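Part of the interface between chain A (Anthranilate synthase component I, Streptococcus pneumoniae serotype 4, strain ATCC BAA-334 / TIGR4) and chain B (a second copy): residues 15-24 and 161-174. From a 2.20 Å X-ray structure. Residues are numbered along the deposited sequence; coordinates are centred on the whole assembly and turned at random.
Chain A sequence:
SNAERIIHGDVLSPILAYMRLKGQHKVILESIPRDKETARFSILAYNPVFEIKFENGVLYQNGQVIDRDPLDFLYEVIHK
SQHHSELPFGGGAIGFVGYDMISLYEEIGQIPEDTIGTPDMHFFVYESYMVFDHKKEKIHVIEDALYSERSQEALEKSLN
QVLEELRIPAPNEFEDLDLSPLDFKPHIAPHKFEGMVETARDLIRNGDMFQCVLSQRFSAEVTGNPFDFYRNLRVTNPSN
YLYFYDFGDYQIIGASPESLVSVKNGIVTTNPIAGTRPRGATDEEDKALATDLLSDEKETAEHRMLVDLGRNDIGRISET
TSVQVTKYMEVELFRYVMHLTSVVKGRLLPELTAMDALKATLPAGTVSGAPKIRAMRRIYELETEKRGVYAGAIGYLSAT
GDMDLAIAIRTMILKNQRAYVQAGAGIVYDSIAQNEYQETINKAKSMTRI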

# COMPACT_ATOMS: atom_id res chain seq x y z
N ILE A 15 -7.23 -8.19 -9.22
CA ILE A 15 -7.94 -7.91 -10.47
C ILE A 15 -7.44 -8.83 -11.58
O ILE A 15 -8.24 -9.46 -12.29
CB ILE A 15 -7.80 -6.43 -10.84
CG1 ILE A 15 -8.44 -5.57 -9.75
CG2 ILE A 15 -8.41 -6.17 -12.22
CD1 ILE A 15 -9.88 -5.94 -9.42
N LEU A 16 -6.12 -8.91 -11.76
CA LEU A 16 -5.56 -9.80 -12.78
C LEU A 16 -5.99 -11.24 -12.54
O LEU A 16 -6.33 -11.96 -13.49
CB LEU A 16 -4.04 -9.71 -12.81
CG LEU A 16 -3.38 -8.46 -13.41
CD1 LEU A 16 -1.87 -8.59 -13.34
CD2 LEU A 16 -3.82 -8.25 -14.86
N ALA A 17 -5.98 -11.69 -11.29
CA ALA A 17 -6.41 -13.05 -11.01
C ALA A 17 -7.86 -13.26 -11.44
O ALA A 17 -8.19 -14.25 -12.11
CB ALA A 17 -6.22 -13.38 -9.53
N TYR A 18 -8.74 -12.32 -11.07
CA TYR A 18 -10.15 -12.46 -11.41
C TYR A 18 -10.35 -12.57 -12.92
O TYR A 18 -11.10 -13.43 -13.40
CB TYR A 18 -10.94 -11.28 -10.86
CG TYR A 18 -12.43 -11.52 -10.83
CD1 TYR A 18 -13.23 -11.28 -11.95
CD2 TYR A 18 -13.04 -12.01 -9.69
CE1 TYR A 18 -14.60 -11.50 -11.91
CE2 TYR A 18 -14.40 -12.22 -9.64
CZ TYR A 18 -15.17 -11.98 -10.75
OH TYR A 18 -16.52 -12.22 -10.66
N MSE A 19 -9.68 -11.71 -13.68
CA MSE A 19 -9.84 -11.69 -15.13
C MSE A 19 -9.33 -12.97 -15.80
O MSE A 19 -9.86 -13.38 -16.83
CB MSE A 19 -9.12 -10.48 -15.73
CG MSE A 19 -9.72 -9.14 -15.37
SE MSE A 19 -8.60 -7.63 -15.99
CE MSE A 19 -10.05 -6.37 -16.37
N ARG A 20 -8.31 -13.58 -15.21
CA ARG A 20 -7.67 -14.75 -15.81
C ARG A 20 -8.29 -16.07 -15.35
O ARG A 20 -8.25 -17.05 -16.10
CB ARG A 20 -6.17 -14.77 -15.50
CG ARG A 20 -5.39 -13.60 -16.11
CD ARG A 20 -3.93 -13.62 -15.69
NE ARG A 20 -3.21 -12.43 -16.13
CZ ARG A 20 -1.94 -12.15 -15.84
NH1 ARG A 20 -1.24 -12.99 -15.09
NH2 ARG A 20 -1.37 -11.03 -16.29
N LEU A 21 -8.85 -16.12 -14.15
CA LEU A 21 -9.41 -17.37 -13.65
C LEU A 21 -10.64 -17.77 -14.45
O LEU A 21 -11.46 -16.93 -14.83
CB LEU A 21 -9.76 -17.24 -12.17
CG LEU A 21 -8.52 -17.29 -11.27
CD1 LEU A 21 -8.88 -17.17 -9.81
CD2 LEU A 21 -7.70 -18.55 -11.53
N LYS A 22 -10.76 -19.06 -14.70
CA LYS A 22 -11.85 -19.59 -15.51
C LYS A 22 -12.88 -20.36 -14.69
O LYS A 22 -13.81 -20.93 -15.27
CB LYS A 22 -11.29 -20.48 -16.61
CG LYS A 22 -10.29 -19.76 -17.51
CD LYS A 22 -10.98 -18.65 -18.29
CE LYS A 22 -10.03 -17.99 -19.27
NZ LYS A 22 -10.71 -17.00 -20.14
N GLY A 23 -12.75 -20.38 -13.37
CA GLY A 23 -13.67 -21.13 -12.53
C GLY A 23 -15.06 -20.52 -12.44
O GLY A 23 -15.31 -19.37 -12.81
N GLN A 24 -15.98 -21.32 -11.93
CA GLN A 24 -17.38 -20.93 -11.77
C GLN A 24 -17.57 -20.07 -10.52
O GLN A 24 -16.82 -20.20 -9.54
CB GLN A 24 -18.26 -22.18 -11.67
CG GLN A 24 -18.18 -23.10 -12.90
CD GLN A 24 -18.91 -24.42 -12.70
OE1 GLN A 24 -19.93 -24.48 -12.02
NE2 GLN A 24 -18.37 -25.49 -13.28
N GLN B 161 -4.13 -26.53 -12.37
CA GLN B 161 -4.99 -25.88 -13.36
C GLN B 161 -5.16 -24.40 -13.07
O GLN B 161 -5.10 -23.57 -13.99
CB GLN B 161 -6.35 -26.58 -13.42
CG GLN B 161 -6.29 -27.95 -14.10
CD GLN B 161 -7.54 -28.79 -13.90
OE1 GLN B 161 -8.36 -28.51 -13.02
NE2 GLN B 161 -7.69 -29.83 -14.72
N VAL B 162 -5.36 -24.03 -11.80
CA VAL B 162 -5.46 -22.62 -11.44
C VAL B 162 -4.19 -21.88 -11.85
O VAL B 162 -4.24 -20.81 -12.46
CB VAL B 162 -5.73 -22.46 -9.93
CG1 VAL B 162 -5.64 -21.00 -9.53
CG2 VAL B 162 -7.10 -23.03 -9.58
N LEU B 163 -3.03 -22.46 -11.53
CA LEU B 163 -1.75 -21.82 -11.85
C LEU B 163 -1.57 -21.66 -13.35
O LEU B 163 -1.02 -20.65 -13.81
CB LEU B 163 -0.59 -22.63 -11.27
CG LEU B 163 -0.46 -22.66 -9.75
CD1 LEU B 163 0.92 -23.17 -9.36
CD2 LEU B 163 -0.73 -21.29 -9.16
N GLU B 164 -1.99 -22.65 -14.13
CA GLU B 164 -1.85 -22.53 -15.57
C GLU B 164 -2.76 -21.42 -16.10
O GLU B 164 -2.36 -20.67 -17.00
CB GLU B 164 -2.14 -23.87 -16.25
CG GLU B 164 -1.86 -23.88 -17.74
CD GLU B 164 -0.56 -23.17 -18.12
OE1 GLU B 164 0.51 -23.50 -17.56
OE2 GLU B 164 -0.62 -22.25 -18.98
N GLU B 165 -3.96 -21.28 -15.53
CA GLU B 165 -4.83 -20.18 -15.94
C GLU B 165 -4.21 -18.83 -15.60
O GLU B 165 -4.29 -17.89 -16.40
CB GLU B 165 -6.20 -20.35 -15.29
CG GLU B 165 -6.98 -21.54 -15.87
CD GLU B 165 -8.28 -21.84 -15.14
OE1 GLU B 165 -8.64 -21.08 -14.21
OE2 GLU B 165 -8.94 -22.83 -15.50
N LEU B 166 -3.56 -18.72 -14.44
CA LEU B 166 -2.97 -17.45 -14.02
C LEU B 166 -1.83 -17.00 -14.93
O LEU B 166 -1.55 -15.79 -15.00
CB LEU B 166 -2.49 -17.54 -12.57
CG LEU B 166 -3.63 -17.68 -11.55
CD1 LEU B 166 -3.11 -17.86 -10.12
CD2 LEU B 166 -4.58 -16.49 -11.65
N ARG B 167 -1.16 -17.92 -15.63
CA ARG B 167 -0.06 -17.53 -16.50
C ARG B 167 -0.54 -16.86 -17.78
O ARG B 167 0.25 -16.21 -18.46
CB ARG B 167 0.79 -18.74 -16.87
CG ARG B 167 1.75 -19.19 -15.78
CD ARG B 167 2.55 -20.42 -16.18
NE ARG B 167 3.70 -20.10 -17.02
CZ ARG B 167 3.81 -20.41 -18.31
NH1 ARG B 167 2.83 -21.06 -18.92
NH2 ARG B 167 4.90 -20.07 -18.99
N ILE B 168 -1.81 -17.01 -18.13
CA ILE B 168 -2.33 -16.64 -19.44
C ILE B 168 -3.05 -15.31 -19.30
O ILE B 168 -4.03 -15.22 -18.55
CB ILE B 168 -3.27 -17.72 -20.00
CG1 ILE B 168 -2.52 -19.05 -20.14
CG2 ILE B 168 -3.86 -17.30 -21.35
CD1 ILE B 168 -3.39 -20.19 -20.56
N PRO B 169 -2.64 -14.26 -20.01
CA PRO B 169 -3.29 -12.97 -19.83
C PRO B 169 -4.69 -12.97 -20.43
O PRO B 169 -4.93 -13.55 -21.50
CB PRO B 169 -2.37 -11.99 -20.57
CG PRO B 169 -1.36 -12.83 -21.31
CD PRO B 169 -1.72 -14.27 -21.16
N ALA B 170 -5.62 -12.35 -19.73
CA ALA B 170 -6.90 -12.03 -20.33
C ALA B 170 -6.68 -11.07 -21.50
O ALA B 170 -5.80 -10.21 -21.42
CB ALA B 170 -7.84 -11.41 -19.29
N PRO B 171 -7.44 -11.20 -22.59
CA PRO B 171 -7.11 -10.42 -23.80
C PRO B 171 -7.35 -8.92 -23.65
O PRO B 171 -6.81 -8.15 -24.45
CB PRO B 171 -8.03 -11.01 -24.88
CG PRO B 171 -8.62 -12.26 -24.26
CD PRO B 171 -8.63 -12.03 -22.78
N ASN B 172 -8.12 -8.50 -22.66
CA ASN B 172 -8.50 -7.10 -22.49
C ASN B 172 -7.83 -6.45 -21.28
O ASN B 172 -8.35 -5.45 -20.78
CB ASN B 172 -10.02 -7.00 -22.38
CG ASN B 172 -10.60 -7.92 -21.31
OD1 ASN B 172 -10.13 -9.05 -21.13
ND2 ASN B 172 -11.62 -7.44 -20.60
N GLU B 173 -6.69 -6.97 -20.83
CA GLU B 173 -6.08 -6.46 -19.60
C GLU B 173 -5.71 -4.98 -19.71
O GLU B 173 -5.78 -4.25 -18.71
CB GLU B 173 -4.85 -7.29 -19.22
CG GLU B 173 -5.21 -8.57 -18.48
CD GLU B 173 -4.04 -9.50 -18.18
OE1 GLU B 173 -2.87 -9.07 -18.25
OE2 GLU B 173 -4.30 -10.67 -17.85
N PHE B 174 -5.33 -4.50 -20.89
CA PHE B 174 -4.87 -3.12 -21.02
C PHE B 174 -5.86 -2.22 -21.75
O PHE B 174 -5.51 -1.09 -22.10
CB PHE B 174 -3.50 -3.10 -21.70
CG PHE B 174 -2.41 -3.56 -20.78
CD1 PHE B 174 -1.75 -2.67 -19.96
CD2 PHE B 174 -2.09 -4.91 -20.69
CE1 PHE B 174 -0.77 -3.09 -19.09
CE2 PHE B 174 -1.10 -5.34 -19.83
CZ PHE B 174 -0.45 -4.43 -19.02
O HOH W 1 -6.56 -17.72 -18.09

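The last turns of a helix in chain A, residues 15-20, meet chain B where its helix gives way to a loop, and the contact buries 630 Å² in all. The principal bump is A:Arg20. Its side chain, nearly fully extended (chi1 m, chi2 and chi3 t), reaches into a hollow lined by the carbonyls of B:Leu166 and B:Ile168, by B:Pro169 and B:Ala170, and by the carboxylate of B:Glu173. The aliphatic part packs against backbone, where A:Arg20 CG lies 3.2 Å from B:Ile168 O, while the guanidinium finds its partners at its edge. A:Arg20 NE donates to B:Glu173 OE2 at 2.7 Å, a salt bridge; A:Arg20 NH2 donates to B:Glu173 OE1 at 3.2 Å, and A:Arg20 NH1 to B:Leu166 O at 2.8 Å. Arginine suits this buried site because its planar cation can serve a carboxylate and a carbonyl at once. The carboxylate is itself positioned by its own chain: B:Ala170 N, at the start of a type I turn ending at B:Glu173, donates to B:Glu173 OE2 at 2.8 Å.

Beside this polar pocket lies an apolar one. The CA-to-CB bond of A:Leu21 points away from chain B, yet the end of the side chain comes back, so that A:Leu21 CD2 sits 3.8 Å from B:Val162 CG1 and 3.7 Å from B:Leu166 CD2. B:Leu166 CD2 also lies 3.9 Å from A:Ala17 CA and 4.1 Å from A:Ala17 CB, against a side chain that is only a methyl. Smallness serves B:Ala170, whose CB points at chain A and lies 3.7 Å from A:Met19 O and 3.9 Å from A:Met19 CB, a selenomethionine.

Just past chain A's helix, the CA-to-CB bond of B:Glu165 points toward chain A, and its carboxylate suits a backbone NH: A:Lys22 N donates to B:Glu165 OE1 at 3.0 Å. A water completes the join, donating to A:Arg20 O at 2.7 Å and B:Glu165 O at 2.8 Å.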